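Local coordinates for protein putative metal-dependent phosphoesterase (Bifidobacterium adolescentis, PDB 3O0F) that hydrolyses phosphoesters with the help of a trinuclear iron and zinc centre and binds AMP beside it, perhaps acting as a 5'-3' exonuclease, at residues 85-90 / 186-191; 196-201 / 253-258. All coordinates share one frame; numbering follows the deposited sequence. Where two conformers were deposited one is given.

Contact 1 of 2, residues 85-90 / 186-191; sequences VHMLAF and HEVIAA. With FE (Fe (III) ion), chain D.
Strand 85-90 and the helical segment 186-191 lie with the CA atoms of Met87 and Val188 7.9 Å apart, a helix packed on the face of the sheet in the distorted beta/alpha barrel of a PHP domain. No hydrogen bond joins them; the contact is a small apolar one, centred on Met87, present as selenomethionine. Its CG meets Val188 CG1 at 3.8 Å, and its CB is 4.0 Å from the same methyl, the two side chains running obliquely past each other. Val188 presents that branch by holding CG1 anti to the backbone N (chi1 166°). The Met87 chain turns at chi2 (-89°), which carries SE toward Ile189, whose CG1 it approaches at a looser 4.5 Å. Met222 of helix 216-225 touches both Met87 and Ile189, while Ile76 and Ala78 of strand 70-80 pack against Val188, and the small patch is buried.

The alternation of the strand turns the preceding residue, His86, to the other face, where it binds an iron (III) ion that Glu75 and His203 also hold, and it touches the bound AMP. Thus the strand offers Met87 to the helix layer on one side and a metal ligand, His86, on the other. The metal bond, from His86 ND1 to iron, measures 2.4 Å, and water 1 binds the iron nearly opposite that nitrogen, with an ND1-iron-water angle of about 159°.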
ATOM      1  N   VAL A  85      -2.237   9.581  -4.848  1.00 17.31           N
ATOM      2  CA  VAL A  85      -1.075   9.449  -3.969  1.00 13.73           C
ATOM      3  C   VAL A  85      -1.381   8.328  -2.972  1.00 16.08           C
ATOM      4  O   VAL A  85      -2.447   8.308  -2.355  1.00 19.30           O
ATOM      5  CB  VAL A  85      -0.805  10.737  -3.145  1.00 18.41           C
ATOM      6  CG1 VAL A  85       0.439  10.570  -2.257  1.00 15.43           C
ATOM      7  CG2 VAL A  85      -0.650  11.975  -4.041  1.00 14.97           C
ATOM      8  N   HIS A  86      -0.452   7.403  -2.824  1.00 10.89           N
ATOM      9  CA  HIS A  86      -0.525   6.388  -1.804  1.00 15.50           C
ATOM     10  C   HIS A  86       0.478   6.741  -0.695  1.00 14.92           C
ATOM     11  O   HIS A  86       1.639   7.082  -0.974  1.00 14.44           O
ATOM     12  CB  HIS A  86      -0.236   5.026  -2.445  1.00 17.63           C
ATOM     13  CG  HIS A  86      -1.370   4.512  -3.290  1.00 26.90           C
ATOM     14  ND1 HIS A  86      -1.452   3.208  -3.724  1.00 33.02           N
ATOM     15  CD2 HIS A  86      -2.495   5.124  -3.739  1.00 36.98           C
ATOM     16  CE1 HIS A  86      -2.558   3.043  -4.428  1.00 36.18           C
ATOM     17  NE2 HIS A  86      -3.212   4.190  -4.449  1.00 39.85           N
HETATM   18  N   MSE A  87      -0.007   6.696   0.544  1.00 11.89           N
HETATM   19  CA  MSE A  87       0.770   7.057   1.720  1.00 14.33           C
HETATM   20  C   MSE A  87       0.943   5.809   2.568  1.00 15.05           C
HETATM   21  O   MSE A  87      -0.038   5.193   2.951  1.00 19.15           O
HETATM   22  CB  MSE A  87       0.004   8.052   2.562  1.00 13.71           C
HETATM   23  CG  MSE A  87      -0.480   9.272   1.759  1.00 32.16           C
HETATM   24 SE   MSE A  87       0.778  10.732   1.701  0.75 62.88          SE
HETATM   25  CE  MSE A  87       2.434   9.965   2.345  1.00 56.44           C
ATOM     26  N   LEU A  88       2.171   5.499   2.932  1.00 13.68           N
ATOM     27  CA  LEU A  88       2.462   4.412   3.851  1.00 13.14           C
ATOM     28  C   LEU A  88       2.499   5.019   5.267  1.00 13.83           C
ATOM     29  O   LEU A  88       3.171   6.037   5.487  1.00 17.49           O
ATOM     30  CB  LEU A  88       3.819   3.805   3.486  1.00 14.44           C
ATOM     31  CG  LEU A  88       3.946   3.046   2.168  1.00 14.10           C
ATOM     32  CD1 LEU A  88       5.413   2.777   1.886  1.00 14.85           C
ATOM     33  CD2 LEU A  88       3.169   1.735   2.138  1.00 22.48           C
ATOM     34  N   ALA A  89       1.768   4.391   6.187  1.00 11.00           N
ATOM     35  CA  ALA A  89       1.606   4.849   7.572  1.00 12.45           C
ATOM     36  C   ALA A  89       2.042   3.732   8.470  1.00  8.86           C
ATOM     37  O   ALA A  89       1.528   2.627   8.368  1.00  8.74           O
ATOM     38  CB  ALA A  89       0.167   5.180   7.862  1.00  9.89           C
ATOM     39  N   PHE A  90       3.034   3.988   9.305  1.00  8.29           N
ATOM     40  CA  PHE A  90       3.554   2.930  10.165  1.00  9.14           C
ATOM     41  C   PHE A  90       3.448   3.321  11.646  1.00 10.71           C
ATOM     42  O   PHE A  90       3.607   4.504  12.012  1.00  9.26           O
ATOM     43  CB  PHE A  90       5.028   2.675   9.871  1.00 10.86           C
ATOM     44  CG  PHE A  90       5.291   2.194   8.475  1.00  9.35           C
ATOM     45  CD1 PHE A  90       5.006   0.877   8.121  1.00 10.27           C
ATOM     46  CD2 PHE A  90       5.804   3.054   7.529  1.00 14.62           C
ATOM     47  CE1 PHE A  90       5.213   0.437   6.801  1.00 13.66           C
ATOM     48  CE2 PHE A  90       6.067   2.616   6.229  1.00 10.09           C
ATOM     49  CZ  PHE A  90       5.756   1.312   5.876  1.00 13.75           C
ATOM     50  N   HIS A 186      -3.217  16.089   2.752  0.50 15.39           N
ATOM     51  CA  HIS A 186      -3.113  16.921   3.958  0.50 16.22           C
ATOM     52  C   HIS A 186      -3.921  16.339   5.124  0.50 15.09           C
ATOM     53  O   HIS A 186      -3.479  16.384   6.276  0.50 13.69           O
ATOM     54  CB  HIS A 186      -3.567  18.352   3.678  0.50 18.75           C
ATOM     55  CG  HIS A 186      -3.035  18.903   2.390  0.50 20.46           C
ATOM     56  ND1 HIS A 186      -1.684  18.963   2.111  0.50 25.14           N
ATOM     57  CD2 HIS A 186      -3.670  19.411   1.307  0.50 17.22           C
ATOM     58  CE1 HIS A 186      -1.511  19.478   0.904  0.50 18.22           C
ATOM     59  NE2 HIS A 186      -2.701  19.754   0.395  0.50 22.58           N
ATOM     60  N   GLU A 187      -5.090  15.791   4.817  1.00 12.83           N
ATOM     61  CA  GLU A 187      -5.904  15.149   5.822  1.00 14.51           C
ATOM     62  C   GLU A 187      -5.264  13.860   6.288  1.00 11.15           C
ATOM     63  O   GLU A 187      -5.214  13.610   7.490  1.00 12.51           O
ATOM     64  CB  GLU A 187      -7.330  14.818   5.355  1.00 17.89           C
ATOM     65  CG  GLU A 187      -8.081  14.201   6.543  1.00 27.03           C
ATOM     66  CD  GLU A 187      -9.503  13.770   6.307  1.00 35.26           C
ATOM     67  OE1 GLU A 187      -9.951  13.724   5.136  1.00 45.20           O
ATOM     68  OE2 GLU A 187     -10.161  13.477   7.341  1.00 35.84           O
ATOM     69  N   VAL A 188      -4.793  13.041   5.365  1.00 13.51           N
ATOM     70  CA  VAL A 188      -4.110  11.774   5.731  1.00 10.69           C
ATOM     71  C   VAL A 188      -2.888  12.026   6.614  1.00 11.32           C
ATOM     72  O   VAL A 188      -2.718  11.389   7.671  1.00 11.32           O
ATOM     73  CB  VAL A 188      -3.755  10.963   4.478  1.00 16.21           C
ATOM     74  CG1 VAL A 188      -2.743   9.809   4.812  1.00 11.45           C
ATOM     75  CG2 VAL A 188      -5.072  10.406   3.833  1.00 13.71           C
ATOM     76  N   ILE A 189      -2.052  12.981   6.234  1.00 11.21           N
ATOM     77  CA  ILE A 189      -0.874  13.268   7.052  1.00 12.07           C
ATOM     78  C   ILE A 189      -1.227  13.747   8.470  1.00 16.34           C
ATOM     79  O   ILE A 189      -0.625  13.285   9.454  1.00 12.04           O
ATOM     80  CB  ILE A 189       0.092  14.245   6.385  1.00 14.19           C
ATOM     81  CG1 ILE A 189       0.718  13.602   5.137  1.00 16.42           C
ATOM     82  CG2 ILE A 189       1.206  14.632   7.363  1.00 11.02           C
ATOM     83  CD1 ILE A 189       1.395  14.611   4.231  1.00 14.22           C
ATOM     84  N   ALA A 190      -2.199  14.651   8.595  1.00 12.11           N
ATOM     85  CA  ALA A 190      -2.641  15.081   9.896  1.00 10.98           C
ATOM     86  C   ALA A 190      -3.162  13.907  10.728  1.00 10.77           C
ATOM     87  O   ALA A 190      -2.914  13.876  11.940  1.00 12.07           O
ATOM     88  CB  ALA A 190      -3.716  16.178   9.788  1.00 10.52           C
ATOM     89  N   ALA A 191      -3.904  12.985  10.102  1.00 10.12           N
ATOM     90  CA  ALA A 191      -4.494  11.872  10.811  1.00 12.35           C
ATOM     91  C   ALA A 191      -3.400  10.912  11.278  1.00 12.60           C
ATOM     92  O   ALA A 191      -3.465  10.414  12.396  1.00 12.79           O
ATOM     93  CB  ALA A 191      -5.553  11.140   9.959  1.00 11.84           C
TER
HETATM   94 FE    FE D 303       0.581   1.900  -3.998  1.00 27.28          FE
HETATM   95  O   HOH W   1       1.971   0.496  -3.644  1.00 24.80           O

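Contact 2 of 2, residues 196-201 / 253-258; sequences GGVVVA and DLLVTG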
ATOM      1  N   GLY A 196      -0.099   9.232  16.081  1.00 11.75           N
ATOM      2  CA  GLY A 196       1.239   8.981  16.612  1.00 15.92           C
ATOM      3  C   GLY A 196       2.154   8.251  15.657  1.00 10.65           C
ATOM      4  O   GLY A 196       3.222   7.761  16.070  1.00 17.27           O
ATOM      5  N   GLY A 197       1.754   8.178  14.385  1.00 12.22           N
ATOM      6  CA  GLY A 197       2.476   7.370  13.409  1.00  9.07           C
ATOM      7  C   GLY A 197       3.519   8.095  12.572  1.00  9.56           C
ATOM      8  O   GLY A 197       3.766   9.297  12.706  1.00 12.36           O
ATOM      9  N   VAL A 198       4.052   7.349  11.614  1.00  9.98           N
ATOM     10  CA  VAL A 198       5.099   7.789  10.722  1.00 10.92           C
ATOM     11  C   VAL A 198       4.511   7.636   9.339  1.00  7.59           C
ATOM     12  O   VAL A 198       3.979   6.579   8.965  1.00 11.11           O
ATOM     13  CB  VAL A 198       6.391   6.940  10.909  1.00 12.23           C
ATOM     14  CG1 VAL A 198       7.535   7.334   9.903  1.00 10.45           C
ATOM     15  CG2 VAL A 198       6.851   7.049  12.355  1.00 12.08           C
ATOM     16  N   VAL A 199       4.640   8.686   8.552  1.00  7.81           N
ATOM     17  CA  VAL A 199       4.017   8.728   7.231  1.00  9.57           C
ATOM     18  C   VAL A 199       5.050   8.940   6.114  1.00 11.34           C
ATOM     19  O   VAL A 199       5.918   9.826   6.173  1.00 12.00           O
ATOM     20  CB  VAL A 199       2.813   9.765   7.180  1.00 11.97           C
ATOM     21  CG1 VAL A 199       3.269  11.147   7.513  1.00 17.14           C
ATOM     22  CG2 VAL A 199       2.140   9.708   5.812  1.00 15.05           C
ATOM     23  N   VAL A 200       4.941   8.123   5.075  1.00 11.95           N
ATOM     24  CA  VAL A 200       5.925   8.092   3.964  1.00 12.73           C
ATOM     25  C   VAL A 200       5.139   8.144   2.639  1.00 14.07           C
ATOM     26  O   VAL A 200       4.172   7.435   2.510  1.00 15.55           O
ATOM     27  CB  VAL A 200       6.767   6.783   4.059  1.00 13.02           C
ATOM     28  CG1 VAL A 200       7.654   6.566   2.789  1.00 14.96           C
ATOM     29  CG2 VAL A 200       7.583   6.737   5.383  1.00 10.28           C
ATOM     30  N   ALA A 201       5.542   8.981   1.676  1.00 11.66           N
ATOM     31  CA  ALA A 201       4.910   9.003   0.351  1.00 13.01           C
ATOM     32  C   ALA A 201       5.420   7.761  -0.446  1.00 14.24           C
ATOM     33  O   ALA A 201       6.621   7.565  -0.600  1.00 14.60           O
ATOM     34  CB  ALA A 201       5.247  10.346  -0.397  1.00 14.80           C
ATOM     35  N   ASP A 253      15.950  16.428   5.440  1.00 23.15           N
ATOM     36  CA  ASP A 253      16.180  15.416   6.425  1.00 28.08           C
ATOM     37  C   ASP A 253      15.064  14.366   6.530  1.00 27.33           C
ATOM     38  O   ASP A 253      14.707  13.982   7.635  1.00 25.82           O
ATOM     39  CB  ASP A 253      16.344  16.114   7.780  1.00 33.16           C
ATOM     40  CG  ASP A 253      17.471  15.549   8.570  1.00 48.79           C
ATOM     41  OD1 ASP A 253      18.642  15.816   8.183  1.00 60.59           O
ATOM     42  OD2 ASP A 253      17.180  14.862   9.575  1.00 59.97           O
ATOM     43  N   LEU A 254      14.508  13.929   5.398  1.00 21.88           N
ATOM     44  CA  LEU A 254      13.478  12.934   5.404  1.00 18.76           C
ATOM     45  C   LEU A 254      14.089  11.542   5.450  1.00 16.21           C
ATOM     46  O   LEU A 254      15.180  11.301   4.980  1.00 17.99           O
ATOM     47  CB  LEU A 254      12.572  13.070   4.176  1.00 18.68           C
ATOM     48  CG  LEU A 254      11.908  14.429   3.944  1.00 17.82           C
ATOM     49  CD1 LEU A 254      11.054  14.406   2.687  1.00 20.26           C
ATOM     50  CD2 LEU A 254      11.106  14.907   5.180  1.00 11.32           C
ATOM     51  N   LEU A 255      13.323  10.605   5.961  1.00 17.04           N
ATOM     52  CA  LEU A 255      13.638   9.196   5.839  1.00 15.55           C
ATOM     53  C   LEU A 255      13.486   8.687   4.390  1.00 14.41           C
ATOM     54  O   LEU A 255      12.616   9.135   3.642  1.00 14.13           O
ATOM     55  CB  LEU A 255      12.694   8.370   6.734  1.00 13.49           C
ATOM     56  CG  LEU A 255      12.675   8.789   8.194  1.00 19.37           C
ATOM     57  CD1 LEU A 255      11.525   8.053   8.882  1.00 19.25           C
ATOM     58  CD2 LEU A 255      14.099   8.551   8.800  1.00 17.33           C
ATOM     59  N   VAL A 256      14.354   7.746   4.011  1.00 14.51           N
ATOM     60  CA  VAL A 256      14.323   7.159   2.679  1.00 12.95           C
ATOM     61  C   VAL A 256      14.043   5.674   2.859  1.00 13.07           C
ATOM     62  O   VAL A 256      14.789   4.993   3.581  1.00 12.28           O
ATOM     63  CB  VAL A 256      15.656   7.382   1.963  1.00 15.01           C
ATOM     64  CG1 VAL A 256      15.698   6.596   0.626  1.00 10.77           C
ATOM     65  CG2 VAL A 256      15.888   8.874   1.769  1.00 14.63           C
ATOM     66  N   THR A 257      12.978   5.196   2.226  1.00 11.22           N
ATOM     67  CA  THR A 257      12.541   3.815   2.348  1.00 13.22           C
ATOM     68  C   THR A 257      12.558   3.073   1.002  1.00 14.64           C
ATOM     69  O   THR A 257      12.771   3.654  -0.067  1.00  9.45           O
ATOM     70  CB  THR A 257      11.142   3.716   3.033  1.00 17.95           C
ATOM     71  OG1 THR A 257      10.084   4.093   2.130  1.00 15.29           O
ATOM     72  CG2 THR A 257      11.068   4.590   4.297  1.00 14.81           C
ATOM     73  N   GLY A 258      12.438   1.758   1.102  1.00 15.00           N
ATOM     74  CA  GLY A 258      12.306   0.880  -0.027  1.00 11.00           C
ATOM     75  C   GLY A 258      11.390  -0.282   0.371  1.00 14.17           C
ATOM     76  O   GLY A 258      11.245  -0.632   1.553  1.00 11.90           O
TER
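Val200 pushes its CG1 methyl against the hydroxyl of Thr257, the two side chains meeting tip to tip with CG1 3.5 Å from OG1. This is a van der Waals contact of a methyl with an oxygen, and no hydrogen bond links the segments. Val200 extends CG1 anti to its backbone N (chi1 170°), which sends this branch across to the threonine; in Thr257, OG1 sits between the backbone N and the carbonyl carbon (chi1 76°). Two residues back on each strand, Val198 CG1 reaches Leu255 CD1 at 4.2 Å, with the side chains crossing at about a right angle. Both pairs come from alternate positions, so the same face of each strand supplies the contact.

The backbones stay well apart, with 8.0 Å between the CA atoms of Val200 and Leu255, because strand 229-233 lies between these strands in the sheet. Side chains that reach across an intervening strand in this way fit the curved, barrel-like sheet of a PHP domain, where strands bend round a shared interior. The side chain of Thr257 is about 7 Å from that of the iron ligand His18. Through Arg287 and Ile284, helix 278-287 covers the Val198-Leu255 end of the inner face, while on the outer one Val199 packs on helix 185-194 and Val256 on helix 239-252.

In the fold
Following the chain from the N terminus, strand 83-90 is the first of the contact elements to be reached, and contact 1 closes when helix 185-194 returns to it after 95 intervening residues rich in helix. A Schellman turn at Gly196 then leads from that helix directly into strand 198-201, which opens contact 2. This second loop takes in helix 216-225, strand 229-233 and helix 239-252 before strand 255-258 closes it. The contacts are therefore in series, neither nested nor crossed. They meet in the sheet, where strands 83-90 and 198-201 are antiparallel neighbours, with Leu88 O 2.8 Å from Val200 N in a probable hydrogen bond. Together they tie the outer helix layer, through the sheet, to strand 255-258, the last in the sheet order.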